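Local coordinates for hyaluronidase (Thermobaculum terrenum, PDB 5DIY), which probably acts as a family 84 hexosaminidase that removes N-acetylglucosamine from O-GlcNAc-modified proteins, at residues 2-6 / 248-254; 199-204 / 241-247; 344-348 / 389-394; 351-355 / 383-387. The contacts are given in a common frame with arbitrary orientation. Residues are numbered along the deposited sequence.

Contact 1 (2-6 / 248-254); sequences EYFRY and HTHVVGI
The seam where a closed parallel barrel joins its first strand to its last is formed here, with 493 Å² buried in total. Residues 2-6 are extended at F4 and Y6 and kinked at Y3 and R5; residues 248-254 bend at V252 and run on as strand. The parallel bridge pairs Y6 with G253, CA atoms only 4.4 Å apart, and I254 N donates to Y6 O at 3.1 Å; a weak bond from R5 N to V252 O (3.3 Å) precedes it. A CB on G253 would strike Y6 O, so the bare CA suits this close approach. F4 (chi1 m) is the main bump: its ring fills a hollow walled by H248, V251, G253 and I254. H248 CB lies over its face, 3.8 Å from the ring centroid in a CH-pi contact, and F4 CE1 reaches I254 CD1 at 3.9 Å and V251 CG1 at 4.1 Å. H248 (chi1 p) presents its own ring face to the edge of Y3, T-shaped, centroids 4.9 Å apart, planes at 66°. V252 CG2 lies over one face of the R5 guanidinium, 3.4 Å from R5 NH2. Helix 262-277 closes over F4 and I254 through L276, while strand 218-222 flanks V251, V252 and I254.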
loop_
_atom_site.group_PDB
_atom_site.type_symbol
_atom_site.label_atom_id
_atom_site.label_comp_id
_atom_site.label_asym_id
_atom_site.label_seq_id
_atom_site.Cartn_x
_atom_site.Cartn_y
_atom_site.Cartn_z
ATOM N N GLU C 2 -4.192 -4.409 24.848
ATOM C CA GLU C 2 -5.453 -4.912 25.471
ATOM C C GLU C 2 -6.268 -5.734 24.468
ATOM O O GLU C 2 -6.666 -6.858 24.766
ATOM C CB GLU C 2 -6.281 -3.743 26.026
ATOM C CG GLU C 2 -7.255 -4.119 27.140
ATOM C CD GLU C 2 -8.648 -4.491 26.643
ATOM O OE1 GLU C 2 -9.298 -3.645 25.988
ATOM O OE2 GLU C 2 -9.110 -5.620 26.925
ATOM N N TYR C 3 -6.504 -5.167 23.284
ATOM C CA TYR C 3 -7.174 -5.881 22.191
ATOM C C TYR C 3 -6.197 -6.718 21.367
ATOM O O TYR C 3 -6.497 -7.858 21.029
ATOM C CB TYR C 3 -7.906 -4.904 21.272
ATOM C CG TYR C 3 -9.113 -4.284 21.913
ATOM C CD1 TYR C 3 -10.319 -4.981 21.975
ATOM C CD2 TYR C 3 -9.061 -3.003 22.456
ATOM C CE1 TYR C 3 -11.443 -4.423 22.564
ATOM C CE2 TYR C 3 -10.180 -2.432 23.049
ATOM C CZ TYR C 3 -11.368 -3.150 23.099
ATOM O OH TYR C 3 -12.489 -2.604 23.675
ATOM N N PHE C 4 -5.046 -6.139 21.028
ATOM C CA PHE C 4 -4.010 -6.831 20.257
ATOM C C PHE C 4 -2.686 -6.862 21.025
ATOM O O PHE C 4 -2.184 -5.810 21.435
ATOM C CB PHE C 4 -3.811 -6.146 18.901
ATOM C CG PHE C 4 -4.971 -6.316 17.962
ATOM C CD1 PHE C 4 -5.110 -7.479 17.214
ATOM C CD2 PHE C 4 -5.936 -5.320 17.834
ATOM C CE1 PHE C 4 -6.180 -7.642 16.347
ATOM C CE2 PHE C 4 -7.006 -5.479 16.974
ATOM C CZ PHE C 4 -7.129 -6.641 16.227
ATOM N N ARG C 5 -2.121 -8.060 21.197
ATOM C CA ARG C 5 -0.822 -8.226 21.861
ATOM C C ARG C 5 0.304 -7.578 21.047
ATOM O O ARG C 5 1.144 -6.870 21.605
ATOM C CB ARG C 5 -0.501 -9.713 22.097
ATOM C CG ARG C 5 0.554 -9.953 23.170
ATOM C CD ARG C 5 1.302 -11.265 22.974
ATOM N NE ARG C 5 0.410 -12.424 22.897
ATOM C CZ ARG C 5 0.789 -13.669 22.590
ATOM N NH1 ARG C 5 2.065 -13.964 22.331
ATOM N NH2 ARG C 5 -0.127 -14.638 22.549
ATOM N N TYR C 6 0.319 -7.836 19.740
ATOM C CA TYR C 6 1.294 -7.235 18.829
ATOM C C TYR C 6 0.590 -6.175 17.975
ATOM O O TYR C 6 -0.369 -6.474 17.248
ATOM C CB TYR C 6 1.968 -8.303 17.958
ATOM C CG TYR C 6 2.653 -9.406 18.755
ATOM C CD1 TYR C 6 3.636 -9.102 19.700
ATOM C CD2 TYR C 6 2.327 -10.755 18.560
ATOM C CE1 TYR C 6 4.267 -10.103 20.436
ATOM C CE2 TYR C 6 2.955 -11.762 19.290
ATOM C CZ TYR C 6 3.926 -11.429 20.226
ATOM O OH TYR C 6 4.558 -12.415 20.958
ATOM N N HIS C 248 -9.774 -9.098 16.682
ATOM C CA HIS C 248 -8.928 -9.389 17.849
ATOM C C HIS C 248 -9.252 -10.723 18.538
ATOM O O HIS C 248 -8.361 -11.366 19.082
ATOM C CB HIS C 248 -8.943 -8.231 18.860
ATOM C CG HIS C 248 -10.280 -7.961 19.475
ATOM N ND1 HIS C 248 -10.753 -8.657 20.566
ATOM C CD2 HIS C 248 -11.231 -7.047 19.171
ATOM C CE1 HIS C 248 -11.943 -8.193 20.898
ATOM N NE2 HIS C 248 -12.254 -7.215 20.067
ATOM N N THR C 249 -10.518 -11.134 18.491
ATOM C CA THR C 249 -10.940 -12.459 18.975
ATOM C C THR C 249 -10.209 -13.627 18.286
ATOM O O THR C 249 -9.930 -14.632 18.932
ATOM C CB THR C 249 -12.474 -12.621 18.831
ATOM O OG1 THR C 249 -13.124 -11.604 19.603
ATOM C CG2 THR C 249 -12.961 -13.993 19.305
ATOM N N HIS C 250 -9.886 -13.489 17.001
ATOM C CA HIS C 250 -9.260 -14.574 16.223
ATOM C C HIS C 250 -7.830 -14.304 15.759
ATOM O O HIS C 250 -7.229 -15.158 15.106
ATOM C CB HIS C 250 -10.149 -14.907 15.021
ATOM C CG HIS C 250 -11.570 -15.165 15.402
ATOM N ND1 HIS C 250 -12.552 -14.205 15.295
ATOM C CD2 HIS C 250 -12.160 -16.245 15.963
ATOM C CE1 HIS C 250 -13.694 -14.694 15.742
ATOM N NE2 HIS C 250 -13.483 -15.932 16.153
ATOM N N VAL C 251 -7.280 -13.145 16.121
ATOM C CA VAL C 251 -5.968 -12.718 15.651
ATOM C C VAL C 251 -5.132 -12.269 16.853
ATOM O O VAL C 251 -5.594 -11.481 17.675
ATOM C CB VAL C 251 -6.125 -11.589 14.604
ATOM C CG1 VAL C 251 -4.790 -10.946 14.260
ATOM C CG2 VAL C 251 -6.795 -12.130 13.341
ATOM N N VAL C 252 -3.913 -12.790 16.951
ATOM C CA VAL C 252 -2.980 -12.447 18.044
ATOM C C VAL C 252 -2.368 -11.044 17.878
ATOM O O VAL C 252 -2.014 -10.393 18.864
ATOM C CB VAL C 252 -1.868 -13.531 18.204
ATOM C CG1 VAL C 252 -0.886 -13.510 17.041
ATOM C CG2 VAL C 252 -1.122 -13.372 19.524
ATOM N N GLY C 253 -2.235 -10.588 16.638
ATOM C CA GLY C 253 -1.745 -9.242 16.364
ATOM C C GLY C 253 -1.742 -8.913 14.885
ATOM O O GLY C 253 -2.019 -9.775 14.046
ATOM N N ILE C 254 -1.441 -7.652 14.572
ATOM C CA ILE C 254 -1.392 -7.177 13.195
ATOM C C ILE C 254 -0.134 -6.355 13.000
ATOM O O ILE C 254 0.121 -5.428 13.767
ATOM C CB ILE C 254 -2.628 -6.316 12.810
ATOM C CG1 ILE C 254 -3.933 -7.008 13.243
ATOM C CG2 ILE C 254 -2.611 -6.019 11.310
ATOM C CD1 ILE C 254 -5.215 -6.296 12.855
#

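Contact 2 (199-204 / 241-247); sequences SHEITT and DHRDPEL
Two loops of the (beta/alpha)8 barrel, one following strand 189-192 and the other strand 218-222, meet over 525 Å². Backbone pairing comes first: I202 bridges R243 with CA atoms 4.9 Å apart, E201 lies opposite H242 and T203 opposite D244. I202 N donates to H242 O and D244 N to I202 O, both at 3.0 Å. H242 has positive phi (67°), and D244 to L247 form a type I turn. The charged side chains bond to main chain. R243 (chi1 near -89°, chi2 p, chi3 t) curls so that NH2 and NH1 reach S199 O at 2.9 and 3.2 Å; NH1 also bonds weakly to H200 O at 3.0 Å. D244 OD2 accepts from T204 N at 3.1 Å, at the first turn of helix 204-214, where T203 is the N-cap, its OG1 bonded to H206 N. In van der Waals contact, I202, pointing toward the other loop, packs CG2 on L247 CD2 at 3.9 Å; T204 CG2 meets E246 O at 3.5 Å. The H200 and H242 rings lie obliquely, centroids 5.0 Å apart. Arginine, long and rich in donors, suits a cluster of loop carbonyls; its salt bridge to D222, close to sugar-binding N223, ties both loops to the barrel near the active site.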
loop_
_atom_site.group_PDB
_atom_site.type_symbol
_atom_site.label_atom_id
_atom_site.label_comp_id
_atom_site.label_asym_id
_atom_site.label_seq_id
_atom_site.Cartn_x
_atom_site.Cartn_y
_atom_site.Cartn_z
ATOM N N SER C 199 -5.419 -7.079 0.982
ATOM C CA SER C 199 -6.814 -7.489 1.160
ATOM C C SER C 199 -7.755 -6.293 1.196
ATOM O O SER C 199 -7.475 -5.297 1.873
ATOM C CB SER C 199 -6.984 -8.334 2.431
ATOM O OG SER C 199 -6.383 -9.610 2.272
ATOM N N HIS C 200 -8.869 -6.405 0.468
ATOM C CA HIS C 200 -9.922 -5.386 0.504
ATOM C C HIS C 200 -10.545 -5.309 1.878
ATOM O O HIS C 200 -10.675 -4.226 2.449
ATOM C CB HIS C 200 -11.019 -5.659 -0.529
ATOM C CG HIS C 200 -12.129 -4.649 -0.495
ATOM N ND1 HIS C 200 -13.461 -5.002 -0.524
ATOM C CD2 HIS C 200 -12.099 -3.299 -0.389
ATOM C CE1 HIS C 200 -14.203 -3.908 -0.462
ATOM N NE2 HIS C 200 -13.400 -2.863 -0.377
ATOM N N GLU C 201 -10.928 -6.470 2.396
ATOM C CA GLU C 201 -11.534 -6.579 3.715
ATOM C C GLU C 201 -10.967 -7.800 4.434
ATOM O O GLU C 201 -10.602 -8.787 3.799
ATOM C CB GLU C 201 -13.057 -6.699 3.597
ATOM C CG GLU C 201 -13.511 -7.769 2.610
ATOM C CD GLU C 201 -15.002 -8.034 2.649
ATOM O OE1 GLU C 201 -15.775 -7.120 3.029
ATOM O OE2 GLU C 201 -15.393 -9.165 2.290
ATOM N N ILE C 202 -10.887 -7.713 5.754
ATOM C CA ILE C 202 -10.504 -8.858 6.585
ATOM C C ILE C 202 -11.626 -9.062 7.600
ATOM O O ILE C 202 -11.856 -8.205 8.456
ATOM C CB ILE C 202 -9.127 -8.674 7.262
ATOM C CG1 ILE C 202 -8.063 -8.318 6.209
ATOM C CG2 ILE C 202 -8.704 -9.954 7.985
ATOM C CD1 ILE C 202 -6.657 -8.194 6.753
ATOM N N THR C 203 -12.323 -10.196 7.476
ATOM C CA THR C 203 -13.484 -10.514 8.314
ATOM C C THR C 203 -13.148 -11.527 9.413
ATOM O O THR C 203 -12.201 -12.306 9.280
ATOM C CB THR C 203 -14.630 -11.087 7.464
ATOM O OG1 THR C 203 -14.205 -12.317 6.864
ATOM C CG2 THR C 203 -15.043 -10.098 6.372
ATOM N N THR C 204 -13.952 -11.521 10.480
ATOM C CA THR C 204 -13.819 -12.490 11.573
ATOM C C THR C 204 -14.057 -13.901 11.048
ATOM O O THR C 204 -13.321 -14.829 11.390
ATOM C CB THR C 204 -14.814 -12.229 12.725
ATOM O OG1 THR C 204 -16.155 -12.285 12.225
ATOM C CG2 THR C 204 -14.571 -10.873 13.368
ATOM N N ASP C 241 -9.016 0.582 6.952
ATOM C CA ASP C 241 -10.452 0.335 6.801
ATOM C C ASP C 241 -10.789 -1.106 6.468
ATOM O O ASP C 241 -9.939 -1.867 6.001
ATOM C CB ASP C 241 -11.026 1.256 5.704
ATOM C CG ASP C 241 -12.464 1.688 5.967
ATOM O OD1 ASP C 241 -13.142 1.144 6.871
ATOM O OD2 ASP C 241 -12.928 2.583 5.235
ATOM N N HIS C 242 -12.052 -1.456 6.727
ATOM C CA HIS C 242 -12.658 -2.735 6.336
ATOM C C HIS C 242 -12.060 -3.932 7.068
ATOM O O HIS C 242 -12.065 -5.052 6.551
ATOM C CB HIS C 242 -12.599 -2.925 4.817
ATOM C CG HIS C 242 -13.097 -1.742 4.053
ATOM N ND1 HIS C 242 -12.492 -1.283 2.903
ATOM C CD2 HIS C 242 -14.130 -0.903 4.295
ATOM C CE1 HIS C 242 -13.146 -0.223 2.462
ATOM N NE2 HIS C 242 -14.145 0.027 3.287
ATOM N N ARG C 243 -11.565 -3.684 8.278
ATOM C CA ARG C 243 -11.091 -4.736 9.162
ATOM C C ARG C 243 -12.141 -4.853 10.245
ATOM O O ARG C 243 -12.472 -3.861 10.894
ATOM C CB ARG C 243 -9.712 -4.398 9.750
ATOM C CG ARG C 243 -8.546 -4.869 8.894
ATOM C CD ARG C 243 -8.463 -4.112 7.581
ATOM N NE ARG C 243 -7.430 -4.625 6.671
ATOM C CZ ARG C 243 -7.522 -4.658 5.335
ATOM N NH1 ARG C 243 -8.613 -4.235 4.693
ATOM N NH2 ARG C 243 -6.514 -5.146 4.618
ATOM N N ASP C 244 -12.683 -6.057 10.420
ATOM C CA ASP C 244 -13.816 -6.256 11.330
ATOM C C ASP C 244 -13.483 -5.771 12.741
ATOM O O ASP C 244 -12.350 -5.926 13.179
ATOM C CB ASP C 244 -14.259 -7.730 11.360
ATOM C CG ASP C 244 -15.330 -8.052 10.320
ATOM O OD1 ASP C 244 -15.565 -7.246 9.391
ATOM O OD2 ASP C 244 -15.940 -9.137 10.424
ATOM N N PRO C 245 -14.460 -5.156 13.441
ATOM C CA PRO C 245 -14.216 -4.703 14.825
ATOM C C PRO C 245 -13.812 -5.795 15.829
ATOM O O PRO C 245 -13.218 -5.471 16.857
ATOM C CB PRO C 245 -15.557 -4.089 15.244
ATOM C CG PRO C 245 -16.242 -3.722 13.979
ATOM C CD PRO C 245 -15.747 -4.651 12.911
ATOM N N GLU C 246 -14.138 -7.056 15.536
ATOM C CA GLU C 246 -13.872 -8.177 16.432
ATOM C C GLU C 246 -12.832 -9.169 15.883
ATOM O O GLU C 246 -12.802 -10.327 16.309
ATOM C CB GLU C 246 -15.197 -8.886 16.757
ATOM C CG GLU C 246 -16.310 -7.930 17.176
ATOM C CD GLU C 246 -17.560 -8.620 17.699
ATOM O OE1 GLU C 246 -18.313 -7.966 18.459
ATOM O OE2 GLU C 246 -17.801 -9.803 17.358
ATOM N N LEU C 247 -11.970 -8.720 14.963
ATOM C CA LEU C 247 -10.817 -9.528 14.516
ATOM C C LEU C 247 -9.913 -9.963 15.672
ATOM O O LEU C 247 -9.347 -11.066 15.632
ATOM C CB LEU C 247 -9.945 -8.777 13.497
ATOM C CG LEU C 247 -10.355 -8.722 12.024
ATOM C CD1 LEU C 247 -9.354 -7.869 11.260
ATOM C CD2 LEU C 247 -10.451 -10.117 11.413
#

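Contact 3 (344-348 / 389-394); sequences LRTLR and AMITFS
M390, L344 and L347 account for most of the 302 Å² buried where two helices pass antiparallel, their short axes 10.4 Å apart and their directions at 165° (signed crossing -165°). Both segments are regular helix, and the nearest CA atoms, those of L347 and M390, are 6.9 Å apart. M390 loses 106 Å². Its CB points sideways, but with chi1 t, chi2 p and chi3 t the flexible thioether chain swings across the gap, bringing CE to 3.5 Å from L344 O, 4.0 Å from L344 CB and 3.4 Å from R348 NH2. An unbranched methionine suits this span, since it can bend to follow the opposing helix. L344 (chi1 m, chi2 t) sets CD2 3.9 Å from F393 CB and 3.8 Å from S394 OG. The CA-to-CB bond of L347, one turn on, points toward the partner; with chi1 t and chi2 p its CD2 lies 3.8 Å from M390 CA, 4.0 Å from M390 SD and 4.4 Å from F393 CD2. Helix 322-336 backs the leucines, F335 against L344 and F328 against L347, whereas helix 440-451 packs on A389 and F393, so the pair belongs to a helical bundle. S394 turns its hydroxyl back on its own helix, OG donating to M390 O at 2.6 Å. With no hydrogen bond crossing between the two segments, this contact depends on van der Waals fit and burial of apolar surface.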
loop_
_atom_site.group_PDB
_atom_site.type_symbol
_atom_site.label_atom_id
_atom_site.label_comp_id
_atom_site.label_asym_id
_atom_site.label_seq_id
_atom_site.Cartn_x
_atom_site.Cartn_y
_atom_site.Cartn_z
ATOM N N LEU C 344 -21.447 24.198 -16.309
ATOM C CA LEU C 344 -20.279 25.084 -16.330
ATOM C C LEU C 344 -19.914 25.596 -14.929
ATOM O O LEU C 344 -18.725 25.651 -14.586
ATOM C CB LEU C 344 -20.496 26.264 -17.290
ATOM C CG LEU C 344 -20.500 25.937 -18.791
ATOM C CD1 LEU C 344 -20.836 27.189 -19.590
ATOM C CD2 LEU C 344 -19.166 25.346 -19.240
ATOM N N ARG C 345 -20.929 25.945 -14.133
ATOM C CA ARG C 345 -20.719 26.408 -12.751
ATOM C C ARG C 345 -20.047 25.331 -11.908
ATOM O O ARG C 345 -19.090 25.616 -11.196
ATOM C CB ARG C 345 -22.044 26.846 -12.089
ATOM C CG ARG C 345 -21.911 27.273 -10.625
ATOM C CD ARG C 345 -23.114 28.058 -10.109
ATOM N NE ARG C 345 -24.392 27.409 -10.422
ATOM C CZ ARG C 345 -24.940 26.390 -9.751
ATOM N NH1 ARG C 345 -24.354 25.850 -8.676
ATOM N NH2 ARG C 345 -26.104 25.896 -10.165
ATOM N N THR C 346 -20.557 24.103 -12.002
ATOM C CA THR C 346 -20.018 22.964 -11.254
ATOM C C THR C 346 -18.557 22.718 -11.603
ATOM O O THR C 346 -17.728 22.526 -10.711
ATOM C CB THR C 346 -20.821 21.682 -11.534
ATOM O OG1 THR C 346 -22.195 21.900 -11.201
ATOM C CG2 THR C 346 -20.291 20.499 -10.731
ATOM N N LEU C 347 -18.251 22.729 -12.896
ATOM C CA LEU C 347 -16.879 22.555 -13.365
ATOM C C LEU C 347 -15.974 23.691 -12.860
ATOM O O LEU C 347 -14.886 23.427 -12.334
ATOM C CB LEU C 347 -16.850 22.476 -14.897
ATOM C CG LEU C 347 -15.520 22.149 -15.578
ATOM C CD1 LEU C 347 -14.974 20.803 -15.122
ATOM C CD2 LEU C 347 -15.709 22.170 -17.088
ATOM N N ARG C 348 -16.445 24.933 -13.000
ATOM C CA ARG C 348 -15.725 26.127 -12.527
ATOM C C ARG C 348 -15.393 26.060 -11.039
ATOM O O ARG C 348 -14.246 26.278 -10.655
ATOM C CB ARG C 348 -16.554 27.391 -12.796
ATOM C CG ARG C 348 -15.895 28.703 -12.359
ATOM C CD ARG C 348 -16.841 29.888 -12.459
ATOM N NE ARG C 348 -17.335 30.034 -13.829
ATOM C CZ ARG C 348 -18.602 29.897 -14.245
ATOM N NH1 ARG C 348 -19.605 29.639 -13.407
ATOM N NH2 ARG C 348 -18.874 30.054 -15.539
ATOM N N ALA C 389 -10.655 22.586 -20.564
ATOM C CA ALA C 389 -11.965 21.988 -20.892
ATOM C C ALA C 389 -13.113 22.967 -20.639
ATOM O O ALA C 389 -14.060 23.030 -21.423
ATOM C CB ALA C 389 -12.191 20.701 -20.111
ATOM N N MET C 390 -13.016 23.716 -19.542
ATOM C CA MET C 390 -13.959 24.791 -19.206
ATOM C C MET C 390 -14.073 25.818 -20.329
ATOM O O MET C 390 -15.178 26.187 -20.740
ATOM C CB MET C 390 -13.511 25.481 -17.911
ATOM C CG MET C 390 -14.343 26.670 -17.452
ATOM S SD MET C 390 -15.906 26.119 -16.775
ATOM C CE MET C 390 -16.770 27.682 -16.656
ATOM N N ILE C 391 -12.924 26.263 -20.825
ATOM C CA ILE C 391 -12.875 27.251 -21.895
ATOM C C ILE C 391 -13.506 26.687 -23.163
ATOM O O ILE C 391 -14.278 27.376 -23.836
ATOM C CB ILE C 391 -11.428 27.716 -22.178
ATOM C CG1 ILE C 391 -10.869 28.481 -20.972
ATOM C CG2 ILE C 391 -11.371 28.605 -23.419
ATOM C CD1 ILE C 391 -9.360 28.448 -20.894
ATOM N N THR C 392 -13.182 25.435 -23.474
ATOM C CA THR C 392 -13.694 24.787 -24.676
ATOM C C THR C 392 -15.220 24.686 -24.645
ATOM O O THR C 392 -15.880 25.118 -25.591
ATOM C CB THR C 392 -13.046 23.400 -24.880
ATOM O OG1 THR C 392 -11.626 23.552 -24.939
ATOM C CG2 THR C 392 -13.537 22.740 -26.168
ATOM N N PHE C 393 -15.768 24.145 -23.556
ATOM C CA PHE C 393 -17.227 24.014 -23.390
ATOM C C PHE C 393 -17.962 25.354 -23.401
ATOM O O PHE C 393 -19.011 25.471 -24.042
ATOM C CB PHE C 393 -17.594 23.272 -22.094
ATOM C CG PHE C 393 -17.519 21.769 -22.184
ATOM C CD1 PHE C 393 -18.227 21.071 -23.157
ATOM C CD2 PHE C 393 -16.785 21.041 -21.249
ATOM C CE1 PHE C 393 -18.173 19.683 -23.224
ATOM C CE2 PHE C 393 -16.737 19.655 -21.302
ATOM C CZ PHE C 393 -17.428 18.974 -22.296
ATOM N N SER C 394 -17.426 26.352 -22.696
ATOM C CA SER C 394 -18.032 27.696 -22.662
ATOM C C SER C 394 -18.195 28.290 -24.066
ATOM O O SER C 394 -19.240 28.832 -24.410
ATOM C CB SER C 394 -17.189 28.654 -21.812
ATOM O OG SER C 394 -16.945 28.129 -20.517
#

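Contact 4 (351-355 / 383-387)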
loop_
_atom_site.group_PDB
_atom_site.type_symbol
_atom_site.label_atom_id
_atom_site.label_comp_id
_atom_site.label_asym_id
_atom_site.label_seq_id
_atom_site.Cartn_x
_atom_site.Cartn_y
_atom_site.Cartn_z
ATOM N N ILE C 351 -12.758 23.369 -10.254
ATOM C CA ILE C 351 -11.418 23.837 -10.620
ATOM C C ILE C 351 -10.840 24.754 -9.531
ATOM O O ILE C 351 -9.701 24.546 -9.096
ATOM C CB ILE C 351 -11.418 24.540 -11.992
ATOM C CG1 ILE C 351 -11.670 23.509 -13.109
ATOM C CG2 ILE C 351 -10.101 25.275 -12.244
ATOM C CD1 ILE C 351 -12.229 24.103 -14.388
ATOM N N ILE C 352 -11.628 25.742 -9.096
ATOM C CA ILE C 352 -11.217 26.667 -8.032
ATOM C C ILE C 352 -10.832 25.882 -6.777
ATOM O O ILE C 352 -9.783 26.139 -6.183
ATOM C CB ILE C 352 -12.330 27.695 -7.682
ATOM C CG1 ILE C 352 -12.486 28.739 -8.803
ATOM C CG2 ILE C 352 -12.059 28.397 -6.345
ATOM C CD1 ILE C 352 -11.426 29.831 -8.821
ATOM N N SER C 353 -11.688 24.937 -6.396
ATOM C CA SER C 353 -11.464 24.083 -5.220
ATOM C C SER C 353 -10.128 23.332 -5.301
ATOM O O SER C 353 -9.374 23.293 -4.324
ATOM C CB SER C 353 -12.637 23.107 -5.058
ATOM O OG SER C 353 -12.520 22.335 -3.879
ATOM N N MET C 354 -9.829 22.791 -6.488
ATOM C CA MET C 354 -8.585 22.062 -6.743
ATOM C C MET C 354 -7.351 22.977 -6.763
ATOM O O MET C 354 -6.296 22.594 -6.256
ATOM C CB MET C 354 -8.681 21.263 -8.064
ATOM C CG MET C 354 -9.686 20.115 -8.019
ATOM S SD MET C 354 -9.925 19.222 -9.574
ATOM C CE MET C 354 -8.456 18.208 -9.637
ATOM N N GLN C 355 -7.484 24.167 -7.352
ATOM C CA GLN C 355 -6.414 25.186 -7.346
ATOM C C GLN C 355 -6.072 25.661 -5.941
ATOM O O GLN C 355 -4.894 25.736 -5.585
ATOM C CB GLN C 355 -6.798 26.398 -8.215
ATOM C CG GLN C 355 -6.802 26.089 -9.699
ATOM C CD GLN C 355 -7.395 27.191 -10.561
ATOM O OE1 GLN C 355 -8.116 28.063 -10.079
ATOM N NE2 GLN C 355 -7.094 27.150 -11.848
ATOM N N THR C 383 -5.605 19.656 -13.145
ATOM C CA THR C 383 -6.372 20.879 -12.892
ATOM C C THR C 383 -6.214 21.913 -14.015
ATOM O O THR C 383 -7.207 22.508 -14.449
ATOM C CB THR C 383 -5.972 21.512 -11.541
ATOM O OG1 THR C 383 -5.936 20.493 -10.527
ATOM C CG2 THR C 383 -6.943 22.619 -11.131
ATOM N N ASP C 384 -4.980 22.111 -14.486
ATOM C CA ASP C 384 -4.709 22.980 -15.644
ATOM C C ASP C 384 -5.504 22.527 -16.867
ATOM O O ASP C 384 -6.025 23.353 -17.619
ATOM C CB ASP C 384 -3.212 22.992 -16.023
ATOM C CG ASP C 384 -2.325 23.686 -14.993
ATOM O OD1 ASP C 384 -2.793 24.557 -14.241
ATOM O OD2 ASP C 384 -1.127 23.351 -14.949
ATOM N N TYR C 385 -5.612 21.213 -17.054
ATOM C CA TYR C 385 -6.281 20.666 -18.238
ATOM C C TYR C 385 -7.802 20.831 -18.143
ATOM O O TYR C 385 -8.456 21.146 -19.143
ATOM C CB TYR C 385 -5.899 19.201 -18.476
ATOM C CG TYR C 385 -4.410 18.893 -18.474
ATOM C CD1 TYR C 385 -3.435 19.897 -18.644
ATOM C CD2 TYR C 385 -3.969 17.580 -18.325
ATOM C CE1 TYR C 385 -2.080 19.592 -18.637
ATOM C CE2 TYR C 385 -2.618 17.269 -18.326
ATOM C CZ TYR C 385 -1.677 18.278 -18.478
ATOM O OH TYR C 385 -0.334 17.960 -18.476
ATOM N N LEU C 386 -8.359 20.629 -16.949
ATOM C CA LEU C 386 -9.786 20.880 -16.715
ATOM C C LEU C 386 -10.172 22.329 -16.998
ATOM O O LEU C 386 -11.248 22.594 -17.522
ATOM C CB LEU C 386 -10.182 20.533 -15.279
ATOM C CG LEU C 386 -10.346 19.049 -14.966
ATOM C CD1 LEU C 386 -10.510 18.863 -13.461
ATOM C CD2 LEU C 386 -11.537 18.458 -15.713
ATOM N N ASP C 387 -9.285 23.250 -16.631
ATOM C CA ASP C 387 -9.447 24.671 -16.916
ATOM C C ASP C 387 -9.602 24.940 -18.422
ATOM O O ASP C 387 -10.454 25.723 -18.838
ATOM C CB ASP C 387 -8.246 25.453 -16.351
ATOM C CG ASP C 387 -8.585 26.885 -15.976
ATOM O OD1 ASP C 387 -9.766 27.294 -16.041
ATOM O OD2 ASP C 387 -7.643 27.618 -15.605
HETATM O O HOH W 1 -4.721 21.778 -8.502
#
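This is a buried antiparallel helix-helix contact in the helical region that follows the barrel, between helix 340-362 and helix 373-398. The short axes approach to 9.9 Å with their directions at 155° (signed crossing -155°), and 334 Å² is buried. T383 is the residue most covered: it points at the other helix where the backbones come nearest, I351 CA to T383 CA being 6.3 Å. A small, beta-branched side chain fits this narrow place, its CG2 lying 3.9 Å from I351 O and 3.8 Å from Q355 CG. I351 extends past it, CG1 touching L386 CB at 4.0 Å and CD1 reaching L386 O at 3.6 Å. From the next turn M354 points inward, its SD 3.9 Å from L386 CD1 and its CE 3.5 Å from T383 OG1. That hydroxyl is also provided for in polar terms: it bonds to Y379 O in its own helix and accepts from a water, at 2.7 Å from the water oxygen to T383 OG1; the same water oxygen gives a weak bond to M354 O at 2.9 Å. At the margin Q355 NE2 stands 3.8 Å from D387 OD2. Beyond L386, V441 and F444 of helix 440-451 continue the core. Apolar side chains and a threonine facing inward about one turn apart, with Q355 and D387 at the more open side, are typical of neighbouring antiparallel helices in a bundle.

Along the chain, contact 1 spans contact 2, since residues 199-204 and 241-247 both fall between its segments; contacts 3 and 4 follow later, with contact 4 likewise enclosed by contact 3. The first two belong to the barrel: their centres are 13 Å apart and they touch where H250 ND1 lies 4.0 Å from T204 CB. Contact 1 closes the sheet and contact 2 joins loops near the sugar site. Contacts 3 and 4 share helices 340-362 and 373-398, with centres 10 Å apart, forming successive levels of one interface. Between contacts 1 and 3 the centres are 52 Å apart, reflecting an elongated protein with a barrel that holds the sugar site and a distant helical region.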